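Local coordinates for protein U4/U6 snRNA-associated-splicing factor PRP24 (Saccharomyces cerevisiae, PDB 4N0T) that binds U6 snRNA and acts as a recycling factor of the spliceosome, annealing U6 and U4 snRNA, at residues L149-G153 / Y154-T158; K166-R169 / T170-T174; T187-D191 / E192-R196; I208-P211 / A212-E216; D289-S292 / P293-C297. All blocks are in the same frame, centred on the assembly; numbering follows the deposited sequence.

Contact 1: L149-G153 / Y154-T158; sequences LKIEG and YTLVT
Ile151 and Tyr154 close a two-residue beta hairpin whose type I' turn runs through Glu152 and Gly153; it joins the short edge strand 150-151 to strand 154-160 of the second RNA recognition motif. The two residues exchange backbone bonds, Tyr154 N to Ile151 O at 2.8 Å and Ile151 N to Tyr154 O at 2.9 Å. Tyr154 then reaches back over the turn. Its CB lies 3.4 Å from Ile151 O, an oxygen that sits at the edge of the ring and in its plane. CG is 3.9 Å from Gly153 C. With CG anti to the carbonyl carbon (chi1 -64°), the ring leans toward the turn, and CD1 comes within 3.4 Å of Glu152 O. One atom further out, CE1 is still 3.7 Å from that oxygen. Beyond the hairpin the tyrosine packs on Pro94 and Arg127, and an RNA uracil packs against it. Lys150 and Thr155 lie side by side, pointing the same way from a non-hydrogen-bonded pair. Leu149 and Leu156 turn instead to Leu104 of helix 98-107. At the end away from the turn, Leu156 N donates to Leu149 O at 2.7 Å.

Contact 2: K166-R169 / T170-T174; sequences KSKR and TDSAT. With nucleotides of chain B.
Arg169 grips Asp171 side-on with two nitrogens, and this fork is the tight part of the contact. NE meets OD1 at 2.8 Å on that oxygen's syn lone pair, NH2 meets OD2 at 3.0 Å, and the guanidinium and carboxylate planes are only 25° apart. A bend at chi3 (58°) swings the guanidinium into this position. Its NH1 is then left to the RNA, bonding OP1 of A20 of chain B at 2.8 Å and OP2 of C19 of chain B at 3.0 Å, while C5 of the C19 base lies over one guanidinium face. The carboxylate thus holds flat a positive group that probably offsets the charge of two successive phosphates. Thr170 reads the edge of the same cytosine: its backbone N donates to N3 at 3.0 Å, and its OG1 accepts from N4. The loose side belongs to Lys168: only its CG, 3.2 Å from Ser172 OG, and its CD stay near that serine, and the rest of the bent chain leads away to an exposed end. A type I turn from Arg169 to Ser172 starts helix 172-175. The whole contact lies between strand 154-160 of one RRM sheet and strand 179-185 of the next, where Thr174 OG1 is hydrogen-bonded to Glu179.

Contact 3: T187-D191 / E192-R196; sequences TELLD and ENLLR
The Asp191 carboxylate presents OD2 to the Leu194 N-H, which meets it on the anti side, 18° out of the carboxylate plane, at 2.7 Å. OD1 takes a bond from a water at 2.7 Å, and that water accepts from Asn193 N. The Arg196 guanidinium receives Glu192 OE2 at its edge, in plane, with NE and NH2 both directed at that one oxygen. Asp191 is the N-cap of helix 192-199 in the third RRM; its backbone O also accepts from Leu195 N at 3.0 Å, the first regular helical bond. Beside the cap, Leu189 CD2 packs on Leu194 CD1 at 4.1 Å, and both leucines rest on Leu245 of strand 244-245. Replacing Asp191 with an alanine would probably leave the Leu194 N-H without its cap and the bridging water without its carboxylate mate. A negative group beside the N-terminus of a helix lies where the helix dipole is positive, which probably favours the charged form of Asp191.

Contact 4: I208-P211 / A212-E216; sequences INIP and AGQKE. With nucleotides of chain B.
Gln214 folds back on Pro211 because its CG stands anti to the carbonyl carbon (chi1 -56°), the chain runs on extended, and a turn of 80° at chi3 directs the amide at the proline. NE2 donates to Pro211 O at 3.0 Å and also lies 3.6 Å from the proline CD, so the amide nitrogen sits beside that corner of the ring. A water bridges the same loop, donating to Pro211 O and accepting from Gln214 N at 2.9 Å; the proline oxygen therefore holds two donors. The other end of the amide, OE1, accepts from Cys223 N on strand 222-228. The outer side faces RNA: Gln214 CG meets O2' of A12 of chain B at 3.2 Å, and Pro211 CG meets O4' of C14 of chain B at 3.6 Å. Asn209 ND2 adds a weak hydrogen bond to O2 of the C14 base. An alanine in place of Gln214 is likely to leave Cys223 N without this acceptor and the loop less firmly tied to the strand. The arrangement is that of the third RRM's beta2 edge strand, 205-209, and the beta2-beta3 loop after it, the strand touching a base and the loop touching riboses.

Contact 5: D289-S292 / P293-C297; sequences DKVS and PSLIC. With nucleotides of chain B.
Val291 and Ile296 form a hydrophobic staple across the N-terminus of helix 293-302, the first helix of the occluded RRM, and Ser292 between them is the N-cap. Among the hydrogen bonds, the cap comes from Ser292 OG, which accepts from Leu295 N at 3.2 Å; chi1 of 71° puts the hydroxyl between the backbone N and the carbonyl carbon, facing the first turn. Ser292 O accepts from Ile296 N at 3.1 Å, with the donor in the carbonyl plane. Pro293, in the first turn, has no N-H to satisfy. Among the apolar contacts, Val291 CG1 meets Ile296 CG1 at 3.7 Å and Leu295 CD2 at 4.1 Å, crossing both side chains at about a right angle. Ile296 packs on against the sheet, on Ile314, Ala323 and Ile325. The remaining interactions join this end of the domain to its neighbours: Ser292 OG is weakly bonded to Pro94 O, and Asp289 OD2, also bonded to Ser119 OG, accepts from N6 of A22 of chain B at 2.9 Å.

How the contacts relate
All five contacts are local. Contacts 1 and 2 are at the surface, while contacts 3, 4 and 5 are partly buried. Contacts 3 and 4 touch within the third RRM: Leu190 packs on Ile210, Arg196 packs on Ile208, and their centres lie about 11 Å apart. Contacts 3 and 5 each start the first helix of an RRM, one with an aspartate cap beside a water, the other with a serine cap and a hydrophobic staple. Contact 1 is a backbone-bonded hairpin, and contact 4 is a loop tied by a glutamine amide and a water. Contact 2 is the most charged, a salt bridge within the segment that links two RRMs, whose arginine also binds RNA phosphates.

Contact 1: L149-G153 / Y154-T158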
# COMPACT_ATOMS: atom_id res chain seq x y z
N LEU A 149 -6.56 -15.03 10.82
CA LEU A 149 -5.52 -16.00 10.50
C LEU A 149 -4.12 -15.41 10.71
O LEU A 149 -3.83 -14.30 10.26
CB LEU A 149 -5.67 -16.49 9.06
CG LEU A 149 -4.74 -17.58 8.55
CD1 LEU A 149 -5.02 -18.88 9.29
CD2 LEU A 149 -4.90 -17.77 7.05
N LYS A 150 -3.26 -16.15 11.39
CA LYS A 150 -1.90 -15.68 11.61
C LYS A 150 -0.95 -16.19 10.53
O LYS A 150 -0.83 -17.39 10.28
CB LYS A 150 -1.41 -16.07 13.01
CG LYS A 150 -2.12 -15.31 14.13
CD LYS A 150 -1.69 -15.83 15.50
CE LYS A 150 -1.86 -14.77 16.58
NZ LYS A 150 -3.27 -14.29 16.68
N ILE A 151 -0.29 -15.25 9.86
CA ILE A 151 0.64 -15.57 8.79
C ILE A 151 1.95 -14.82 9.04
O ILE A 151 1.96 -13.58 9.05
CB ILE A 151 0.08 -15.15 7.40
CG1 ILE A 151 -1.36 -15.63 7.23
CG2 ILE A 151 0.99 -15.63 6.28
CD1 ILE A 151 -1.99 -15.27 5.89
N GLU A 152 3.04 -15.55 9.26
CA GLU A 152 4.34 -14.95 9.54
C GLU A 152 4.31 -13.93 10.68
O GLU A 152 5.05 -12.94 10.66
CB GLU A 152 4.91 -14.28 8.28
CG GLU A 152 5.04 -15.19 7.07
CD GLU A 152 5.56 -14.44 5.86
OE1 GLU A 152 6.16 -13.35 6.04
OE2 GLU A 152 5.37 -14.92 4.72
N GLY A 153 3.44 -14.15 11.66
CA GLY A 153 3.34 -13.26 12.80
C GLY A 153 2.32 -12.15 12.63
O GLY A 153 2.05 -11.39 13.56
N TYR A 154 1.75 -12.04 11.43
CA TYR A 154 0.74 -11.01 11.15
C TYR A 154 -0.68 -11.57 11.27
O TYR A 154 -1.01 -12.59 10.66
CB TYR A 154 0.96 -10.41 9.75
CG TYR A 154 2.27 -9.67 9.59
CD1 TYR A 154 3.44 -10.35 9.23
CD2 TYR A 154 2.34 -8.30 9.78
CE1 TYR A 154 4.64 -9.67 9.09
CE2 TYR A 154 3.54 -7.61 9.64
CZ TYR A 154 4.68 -8.30 9.30
OH TYR A 154 5.87 -7.63 9.15
N THR A 155 -1.52 -10.92 12.07
CA THR A 155 -2.92 -11.31 12.17
C THR A 155 -3.68 -10.73 10.97
O THR A 155 -3.89 -9.52 10.88
CB THR A 155 -3.56 -10.83 13.47
OG1 THR A 155 -2.87 -11.42 14.58
CG2 THR A 155 -5.02 -11.24 13.53
N LEU A 156 -4.10 -11.61 10.07
CA LEU A 156 -4.82 -11.17 8.87
C LEU A 156 -6.18 -10.55 9.19
O LEU A 156 -6.91 -11.00 10.09
CB LEU A 156 -4.99 -12.35 7.90
CG LEU A 156 -5.48 -11.99 6.51
CD1 LEU A 156 -4.38 -11.25 5.77
CD2 LEU A 156 -5.88 -13.25 5.73
N VAL A 157 -6.54 -9.50 8.46
CA VAL A 157 -7.87 -8.93 8.55
C VAL A 157 -8.60 -9.21 7.24
O VAL A 157 -8.08 -8.87 6.17
CB VAL A 157 -7.82 -7.40 8.73
CG1 VAL A 157 -9.22 -6.81 8.65
CG2 VAL A 157 -7.16 -7.05 10.05
N THR A 158 -9.75 -9.88 7.31
CA THR A 158 -10.56 -10.16 6.11
C THR A 158 -12.00 -9.75 6.39
O THR A 158 -12.61 -10.22 7.36
CB THR A 158 -10.50 -11.66 5.70
OG1 THR A 158 -9.14 -12.03 5.47
CG2 THR A 158 -11.30 -11.91 4.41

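Contact 2: K166-R169 / T170-T174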
# COMPACT_ATOMS: atom_id res chain seq x y z
N LYS A 166 -15.13 1.43 7.26
CA LYS A 166 -13.70 1.35 7.55
C LYS A 166 -13.36 1.70 9.00
O LYS A 166 -13.95 2.62 9.59
CB LYS A 166 -12.90 2.24 6.59
CG LYS A 166 -13.15 3.74 6.77
CD LYS A 166 -12.22 4.53 5.84
CE LYS A 166 -12.24 6.01 6.17
NZ LYS A 166 -11.26 6.72 5.30
N SER A 167 -12.44 0.93 9.59
CA SER A 167 -11.98 1.14 10.96
C SER A 167 -11.17 2.43 11.10
O SER A 167 -10.60 2.93 10.14
CB SER A 167 -11.09 -0.03 11.39
OG SER A 167 -11.82 -1.25 11.46
N LYS A 168 -11.11 2.96 12.32
CA LYS A 168 -10.24 4.10 12.59
C LYS A 168 -8.79 3.61 12.68
O LYS A 168 -8.50 2.66 13.41
CB LYS A 168 -10.66 4.77 13.91
CG LYS A 168 -9.62 5.66 14.56
CD LYS A 168 -9.73 5.61 16.09
CE LYS A 168 -11.15 5.89 16.55
NZ LYS A 168 -11.51 5.08 17.75
N ARG A 169 -7.88 4.23 11.93
CA ARG A 169 -6.47 3.84 11.98
C ARG A 169 -5.87 4.25 13.32
O ARG A 169 -6.33 5.20 13.93
CB ARG A 169 -5.67 4.55 10.88
CG ARG A 169 -5.97 4.11 9.45
CD ARG A 169 -5.28 5.06 8.45
NE ARG A 169 -3.82 5.08 8.65
CZ ARG A 169 -2.94 4.42 7.90
NH1 ARG A 169 -3.35 3.68 6.86
NH2 ARG A 169 -1.65 4.50 8.19
N THR A 170 -4.83 3.54 13.76
CA THR A 170 -4.26 3.82 15.07
C THR A 170 -3.53 5.17 15.07
O THR A 170 -3.31 5.76 16.14
CB THR A 170 -3.33 2.69 15.56
OG1 THR A 170 -2.17 2.61 14.72
CG2 THR A 170 -4.07 1.35 15.57
N ASP A 171 -3.17 5.65 13.88
CA ASP A 171 -2.51 6.94 13.73
C ASP A 171 -3.47 8.05 13.28
O ASP A 171 -3.04 9.08 12.75
CB ASP A 171 -1.33 6.84 12.74
CG ASP A 171 -1.76 6.37 11.35
OD1 ASP A 171 -2.98 6.16 11.15
OD2 ASP A 171 -0.90 6.25 10.45
N SER A 172 -4.77 7.85 13.50
CA SER A 172 -5.76 8.75 12.92
C SER A 172 -5.67 10.18 13.47
O SER A 172 -6.01 11.13 12.77
CB SER A 172 -7.17 8.22 13.14
OG SER A 172 -7.41 8.03 14.51
N ALA A 173 -5.20 10.31 14.70
CA ALA A 173 -5.14 11.65 15.31
C ALA A 173 -4.22 12.57 14.51
O ALA A 173 -4.53 13.75 14.29
CB ALA A 173 -4.69 11.56 16.78
N THR A 174 -3.11 12.03 14.02
CA THR A 174 -2.20 12.82 13.19
C THR A 174 -2.83 13.16 11.85
O THR A 174 -2.71 14.29 11.37
CB THR A 174 -0.87 12.07 12.97
OG1 THR A 174 -0.38 11.58 14.23
CG2 THR A 174 0.16 13.01 12.38
P C B 19 -2.10 0.54 5.24
OP1 C B 19 -2.36 0.57 3.79
OP2 C B 19 -1.36 1.66 5.90
O5' C B 19 -3.45 0.43 6.07
C5' C B 19 -4.43 -0.55 5.71
C4' C B 19 -5.51 -0.62 6.75
O4' C B 19 -4.94 -1.10 8.00
C3' C B 19 -6.12 0.72 7.11
O3' C B 19 -7.09 1.14 6.18
C2' C B 19 -6.66 0.46 8.51
O2' C B 19 -7.84 -0.32 8.43
C1' C B 19 -5.54 -0.41 9.08
N1 C B 19 -4.49 0.41 9.74
C2 C B 19 -4.73 0.83 11.04
O2 C B 19 -5.82 0.51 11.57
N3 C B 19 -3.80 1.58 11.68
C4 C B 19 -2.66 1.90 11.05
N4 C B 19 -1.76 2.65 11.73
C5 C B 19 -2.37 1.48 9.72
C6 C B 19 -3.32 0.75 9.10
P A B 20 -7.14 2.67 5.71
OP1 A B 20 -5.76 3.19 5.53
OP2 A B 20 -8.05 3.38 6.65
O5' A B 20 -7.87 2.58 4.31
C5' A B 20 -7.21 2.07 3.14
C4' A B 20 -8.19 1.86 2.02
O4' A B 20 -8.99 0.69 2.32
C3' A B 20 -9.18 3.01 1.79
O3' A B 20 -9.49 3.10 0.40
C2' A B 20 -10.42 2.54 2.55
O2' A B 20 -11.63 3.09 2.08
C1' A B 20 -10.36 1.03 2.32
N9 A B 20 -11.04 0.26 3.36
C8 A B 20 -10.78 0.26 4.71
N7 A B 20 -11.60 -0.50 5.39
C5 A B 20 -12.44 -1.04 4.43
C6 A B 20 -13.53 -1.93 4.52
N6 A B 20 -13.96 -2.45 5.67
N1 A B 20 -14.16 -2.26 3.36
C2 A B 20 -13.74 -1.72 2.21
N3 A B 20 -12.73 -0.87 2.02
C4 A B 20 -12.12 -0.58 3.18
P A B 15 6.61 4.85 19.70
OP1 A B 15 6.81 3.91 20.84
OP2 A B 15 7.10 4.52 18.35
O5' A B 15 5.05 5.15 19.58
C5' A B 15 4.28 5.49 20.72
C4' A B 15 2.99 6.16 20.32
O4' A B 15 3.28 7.34 19.53
C3' A B 15 2.08 5.34 19.43
O3' A B 15 1.34 4.37 20.15
C2' A B 15 1.21 6.42 18.79
O2' A B 15 0.26 6.91 19.73
C1' A B 15 2.26 7.51 18.55
N9 A B 15 2.87 7.36 17.23
C8 A B 15 4.03 6.72 16.89
N7 A B 15 4.29 6.76 15.60
C5 A B 15 3.22 7.44 15.06
C6 A B 15 2.91 7.80 13.73
N6 A B 15 3.68 7.48 12.70
N1 A B 15 1.78 8.50 13.53
C2 A B 15 1.01 8.81 14.59
N3 A B 15 1.19 8.52 15.89
C4 A B 15 2.33 7.83 16.04

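Contact 3: T187-D191 / E192-R196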
# COMPACT_ATOMS: atom_id res chain seq x y z
N THR A 187 15.55 19.36 29.07
CA THR A 187 15.25 18.15 29.85
C THR A 187 14.40 18.47 31.07
O THR A 187 13.49 17.71 31.41
CB THR A 187 16.52 17.40 30.28
OG1 THR A 187 17.39 18.29 30.98
CG2 THR A 187 17.25 16.81 29.08
N GLU A 188 14.68 19.59 31.73
CA GLU A 188 13.90 20.02 32.88
C GLU A 188 12.41 20.19 32.54
O GLU A 188 11.54 19.89 33.37
CB GLU A 188 14.47 21.32 33.47
CG GLU A 188 13.43 22.28 34.05
CD GLU A 188 13.99 23.21 35.12
OE1 GLU A 188 14.94 23.97 34.82
OE2 GLU A 188 13.47 23.18 36.26
N LEU A 189 12.11 20.64 31.32
CA LEU A 189 10.74 20.91 30.90
C LEU A 189 10.06 19.70 30.28
O LEU A 189 8.86 19.73 30.01
CB LEU A 189 10.72 22.04 29.87
CG LEU A 189 11.15 23.42 30.37
CD1 LEU A 189 11.22 24.40 29.20
CD2 LEU A 189 10.20 23.94 31.44
N LEU A 190 10.84 18.65 30.04
CA LEU A 190 10.31 17.43 29.43
C LEU A 190 9.58 16.63 30.50
O LEU A 190 10.07 15.63 31.00
CB LEU A 190 11.43 16.61 28.78
CG LEU A 190 10.97 15.46 27.89
CD1 LEU A 190 10.21 15.97 26.64
CD2 LEU A 190 12.13 14.58 27.48
N ASP A 191 8.39 17.11 30.83
CA ASP A 191 7.64 16.59 31.97
C ASP A 191 6.17 16.62 31.62
O ASP A 191 5.61 17.68 31.33
CB ASP A 191 7.92 17.46 33.19
CG ASP A 191 7.05 17.09 34.36
OD1 ASP A 191 7.41 16.15 35.09
OD2 ASP A 191 6.00 17.75 34.55
N GLU A 192 5.54 15.44 31.61
CA GLU A 192 4.16 15.33 31.18
C GLU A 192 3.22 16.22 31.98
O GLU A 192 2.31 16.84 31.41
CB GLU A 192 3.70 13.88 31.25
CG GLU A 192 2.29 13.70 30.78
CD GLU A 192 1.92 12.26 30.60
OE1 GLU A 192 2.84 11.42 30.43
OE2 GLU A 192 0.70 11.97 30.61
N ASN A 193 3.45 16.31 33.29
CA ASN A 193 2.62 17.14 34.15
C ASN A 193 2.70 18.60 33.74
O ASN A 193 1.68 19.28 33.66
CB ASN A 193 3.01 16.99 35.62
CG ASN A 193 2.72 15.60 36.16
OD1 ASN A 193 1.94 14.85 35.57
ND2 ASN A 193 3.35 15.26 37.28
N LEU A 194 3.92 19.08 33.49
CA LEU A 194 4.12 20.47 33.08
C LEU A 194 3.48 20.75 31.73
O LEU A 194 2.83 21.78 31.55
CB LEU A 194 5.62 20.80 33.06
CG LEU A 194 6.12 22.20 32.69
CD1 LEU A 194 6.42 22.32 31.21
CD2 LEU A 194 5.16 23.30 33.12
N LEU A 195 3.64 19.83 30.78
CA LEU A 195 3.06 19.98 29.46
C LEU A 195 1.53 20.01 29.53
O LEU A 195 0.89 20.86 28.91
CB LEU A 195 3.53 18.87 28.52
CG LEU A 195 5.03 18.95 28.25
CD1 LEU A 195 5.53 17.79 27.41
CD2 LEU A 195 5.38 20.29 27.57
N ARG A 196 0.96 19.10 30.32
CA ARG A 196 -0.49 19.10 30.55
C ARG A 196 -0.96 20.42 31.13
O ARG A 196 -1.92 21.01 30.63
CB ARG A 196 -0.91 17.96 31.48
CG ARG A 196 -0.85 16.59 30.84
CD ARG A 196 -1.40 15.47 31.72
NE ARG A 196 -1.38 14.19 31.00
CZ ARG A 196 -2.37 13.77 30.21
NH1 ARG A 196 -3.44 14.53 30.04
NH2 ARG A 196 -2.27 12.60 29.59
O HOH W 1 5.35 14.40 34.83

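Contact 4: I208-P211 / A212-E216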
# COMPACT_ATOMS: atom_id res chain seq x y z
N ILE A 208 -0.30 12.06 25.58
CA ILE A 208 1.00 12.72 25.46
C ILE A 208 2.05 11.65 25.22
O ILE A 208 2.11 10.65 25.95
CB ILE A 208 1.32 13.57 26.71
CG1 ILE A 208 0.35 14.75 26.80
CG2 ILE A 208 2.74 14.09 26.64
CD1 ILE A 208 0.57 15.65 27.97
N ASN A 209 2.86 11.82 24.17
CA ASN A 209 3.90 10.84 23.86
C ASN A 209 5.27 11.49 23.94
O ASN A 209 5.54 12.46 23.22
CB ASN A 209 3.75 10.26 22.44
CG ASN A 209 2.37 9.66 22.17
OD1 ASN A 209 1.91 8.80 22.91
ND2 ASN A 209 1.74 10.10 21.08
N ILE A 210 6.15 10.96 24.78
CA ILE A 210 7.49 11.49 24.90
C ILE A 210 8.47 10.40 24.47
O ILE A 210 8.58 9.38 25.14
CB ILE A 210 7.78 11.95 26.34
CG1 ILE A 210 6.87 13.13 26.71
CG2 ILE A 210 9.26 12.34 26.49
CD1 ILE A 210 6.88 13.52 28.19
N PRO A 211 9.15 10.61 23.35
CA PRO A 211 10.15 9.63 22.88
C PRO A 211 11.16 9.33 23.99
O PRO A 211 11.62 10.25 24.67
CB PRO A 211 10.82 10.36 21.71
CG PRO A 211 9.76 11.28 21.19
CD PRO A 211 8.96 11.72 22.39
N ALA A 212 11.48 8.05 24.19
CA ALA A 212 12.35 7.66 25.30
C ALA A 212 13.82 7.99 25.04
O ALA A 212 14.23 8.16 23.89
CB ALA A 212 12.20 6.17 25.60
N GLY A 213 14.61 8.10 26.11
CA GLY A 213 16.05 8.24 25.97
C GLY A 213 16.57 9.67 25.99
O GLY A 213 17.78 9.90 25.98
N GLN A 214 15.66 10.65 26.03
CA GLN A 214 16.06 12.05 25.90
C GLN A 214 16.71 12.64 27.15
O GLN A 214 17.67 13.41 27.07
CB GLN A 214 14.87 12.90 25.46
CG GLN A 214 14.22 12.41 24.15
CD GLN A 214 13.18 13.40 23.62
OE1 GLN A 214 13.54 14.41 22.99
NE2 GLN A 214 11.90 13.12 23.88
N LYS A 215 16.17 12.31 28.32
CA LYS A 215 16.74 12.78 29.57
C LYS A 215 17.98 11.95 29.87
O LYS A 215 19.01 12.45 30.33
CB LYS A 215 15.75 12.60 30.71
CG LYS A 215 14.66 13.64 30.75
CD LYS A 215 13.63 13.28 31.80
CE LYS A 215 12.66 14.42 31.99
NZ LYS A 215 11.57 14.07 32.94
N GLU A 216 17.85 10.67 29.57
CA GLU A 216 18.85 9.67 29.88
C GLU A 216 20.15 9.95 29.11
O GLU A 216 21.25 9.69 29.60
CB GLU A 216 18.28 8.27 29.59
CG GLU A 216 16.95 7.93 30.34
CD GLU A 216 15.69 8.69 29.83
OE1 GLU A 216 15.79 9.41 28.82
OE2 GLU A 216 14.61 8.56 30.44
P A B 12 19.65 12.20 17.16
OP1 A B 12 20.96 12.09 17.85
OP2 A B 12 19.47 11.55 15.83
O5' A B 12 18.54 11.68 18.18
C5' A B 12 17.18 11.56 17.79
C4' A B 12 16.27 11.74 18.97
O4' A B 12 16.36 13.10 19.44
C3' A B 12 14.78 11.54 18.71
O3' A B 12 14.41 10.17 18.77
C2' A B 12 14.12 12.36 19.81
O2' A B 12 14.03 11.60 21.01
C1' A B 12 15.14 13.50 20.02
N9 A B 12 14.72 14.79 19.43
C8 A B 12 14.78 16.01 20.07
N7 A B 12 14.36 17.01 19.33
C5 A B 12 13.99 16.41 18.13
C6 A B 12 13.47 16.95 16.95
N6 A B 12 13.20 18.24 16.78
N1 A B 12 13.21 16.09 15.93
C2 A B 12 13.48 14.80 16.11
N3 A B 12 13.98 14.18 17.17
C4 A B 12 14.22 15.05 18.17
P C B 14 9.17 7.73 15.27
OP1 C B 14 10.57 7.22 15.18
OP2 C B 14 8.16 7.29 14.26
O5' C B 14 8.55 7.36 16.69
C5' C B 14 9.29 7.54 17.89
C4' C B 14 8.42 8.11 18.99
O4' C B 14 7.99 9.44 18.61
C3' C B 14 7.11 7.37 19.27
O3' C B 14 7.27 6.25 20.12
C2' C B 14 6.25 8.45 19.89
O2' C B 14 6.66 8.69 21.23
C1' C B 14 6.68 9.67 19.08
N1 C B 14 5.80 10.02 17.94
C2 C B 14 4.54 10.54 18.23
O2 C B 14 4.17 10.61 19.42
N3 C B 14 3.74 10.94 17.22
C4 C B 14 4.15 10.84 15.96
N4 C B 14 3.30 11.27 15.03
C5 C B 14 5.44 10.33 15.62
C6 C B 14 6.23 9.95 16.64
P A B 15 6.61 4.85 19.70
OP1 A B 15 6.81 3.91 20.84
OP2 A B 15 7.10 4.52 18.35
O5' A B 15 5.05 5.15 19.58
C5' A B 15 4.28 5.49 20.72
C4' A B 15 2.99 6.16 20.32
O4' A B 15 3.28 7.34 19.53
C3' A B 15 2.08 5.34 19.43
O3' A B 15 1.34 4.37 20.15
C2' A B 15 1.21 6.42 18.79
O2' A B 15 0.26 6.91 19.73
C1' A B 15 2.26 7.51 18.55
N9 A B 15 2.87 7.36 17.23
C8 A B 15 4.03 6.72 16.89
N7 A B 15 4.29 6.76 15.60
C5 A B 15 3.22 7.44 15.06
C6 A B 15 2.91 7.80 13.73
N6 A B 15 3.68 7.48 12.70
N1 A B 15 1.78 8.50 13.53
C2 A B 15 1.01 8.81 14.59
N3 A B 15 1.19 8.52 15.89
C4 A B 15 2.33 7.83 16.04
O HOH W 2 13.05 10.87 27.28

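Contact 5: D289-S292 / P293-C297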
# COMPACT_ATOMS: atom_id res chain seq x y z
N ASP A 289 4.69 0.54 -9.57
CA ASP A 289 4.46 1.27 -8.33
C ASP A 289 3.68 0.48 -7.26
O ASP A 289 3.41 1.01 -6.17
CB ASP A 289 3.84 2.66 -8.62
CG ASP A 289 2.35 2.61 -8.92
OD1 ASP A 289 1.76 1.52 -9.06
OD2 ASP A 289 1.77 3.72 -9.04
N LYS A 290 3.35 -0.78 -7.54
CA LYS A 290 2.70 -1.61 -6.52
C LYS A 290 3.72 -2.41 -5.70
O LYS A 290 3.36 -3.04 -4.70
CB LYS A 290 1.67 -2.56 -7.17
CG LYS A 290 0.50 -1.80 -7.81
CD LYS A 290 -0.57 -2.76 -8.33
CE LYS A 290 -1.61 -2.06 -9.20
NZ LYS A 290 -2.25 -0.90 -8.54
N VAL A 291 4.98 -2.35 -6.12
CA VAL A 291 6.07 -3.15 -5.56
C VAL A 291 6.68 -2.50 -4.32
O VAL A 291 7.20 -1.39 -4.41
CB VAL A 291 7.19 -3.35 -6.59
CG1 VAL A 291 8.40 -4.03 -5.97
CG2 VAL A 291 6.67 -4.17 -7.77
N SER A 292 6.62 -3.19 -3.18
CA SER A 292 7.14 -2.62 -1.92
C SER A 292 8.63 -2.90 -1.72
O SER A 292 9.20 -3.83 -2.30
CB SER A 292 6.36 -3.18 -0.74
OG SER A 292 6.69 -4.54 -0.53
N PRO A 293 9.28 -2.11 -0.85
CA PRO A 293 10.66 -2.41 -0.45
C PRO A 293 10.81 -3.83 0.08
O PRO A 293 11.84 -4.46 -0.20
CB PRO A 293 10.90 -1.40 0.67
CG PRO A 293 10.09 -0.22 0.25
CD PRO A 293 8.82 -0.80 -0.35
N SER A 294 9.81 -4.33 0.81
CA SER A 294 9.89 -5.69 1.33
C SER A 294 9.95 -6.73 0.22
O SER A 294 10.67 -7.72 0.33
CB SER A 294 8.72 -6.01 2.26
OG SER A 294 8.77 -5.17 3.39
N LEU A 295 9.20 -6.51 -0.85
CA LEU A 295 9.22 -7.44 -1.97
C LEU A 295 10.59 -7.41 -2.67
O LEU A 295 11.13 -8.45 -3.07
CB LEU A 295 8.09 -7.09 -2.95
CG LEU A 295 7.82 -8.13 -4.03
CD1 LEU A 295 7.38 -9.43 -3.38
CD2 LEU A 295 6.77 -7.63 -5.01
N ILE A 296 11.15 -6.21 -2.80
CA ILE A 296 12.47 -6.06 -3.42
C ILE A 296 13.54 -6.72 -2.56
O ILE A 296 14.44 -7.39 -3.08
CB ILE A 296 12.80 -4.58 -3.62
CG1 ILE A 296 11.84 -3.96 -4.64
CG2 ILE A 296 14.26 -4.41 -4.06
CD1 ILE A 296 11.94 -2.44 -4.75
N CYS A 297 13.44 -6.54 -1.25
CA CYS A 297 14.39 -7.13 -0.31
C CYS A 297 14.37 -8.66 -0.43
O CYS A 297 15.42 -9.32 -0.47
CB CYS A 297 14.03 -6.71 1.12
SG CYS A 297 15.23 -7.21 2.37
P A B 22 -4.96 3.41 -5.49
OP1 A B 22 -3.89 2.66 -6.20
OP2 A B 22 -4.64 4.27 -4.33
O5' A B 22 -5.68 4.27 -6.61
C5' A B 22 -6.28 5.52 -6.32
C4' A B 22 -6.51 6.27 -7.60
O4' A B 22 -5.21 6.60 -8.17
C3' A B 22 -7.25 5.45 -8.66
O3' A B 22 -8.09 6.30 -9.43
C2' A B 22 -6.12 4.92 -9.54
O2' A B 22 -6.49 4.64 -10.87
C1' A B 22 -5.10 6.05 -9.47
N9 A B 22 -3.74 5.58 -9.66
C8 A B 22 -3.04 4.65 -8.92
N7 A B 22 -1.83 4.42 -9.37
C5 A B 22 -1.73 5.24 -10.48
C6 A B 22 -0.69 5.47 -11.40
N6 A B 22 0.50 4.85 -11.35
N1 A B 22 -0.92 6.35 -12.39
C2 A B 22 -2.11 6.97 -12.45
N3 A B 22 -3.16 6.85 -11.64
C4 A B 22 -2.90 5.96 -10.67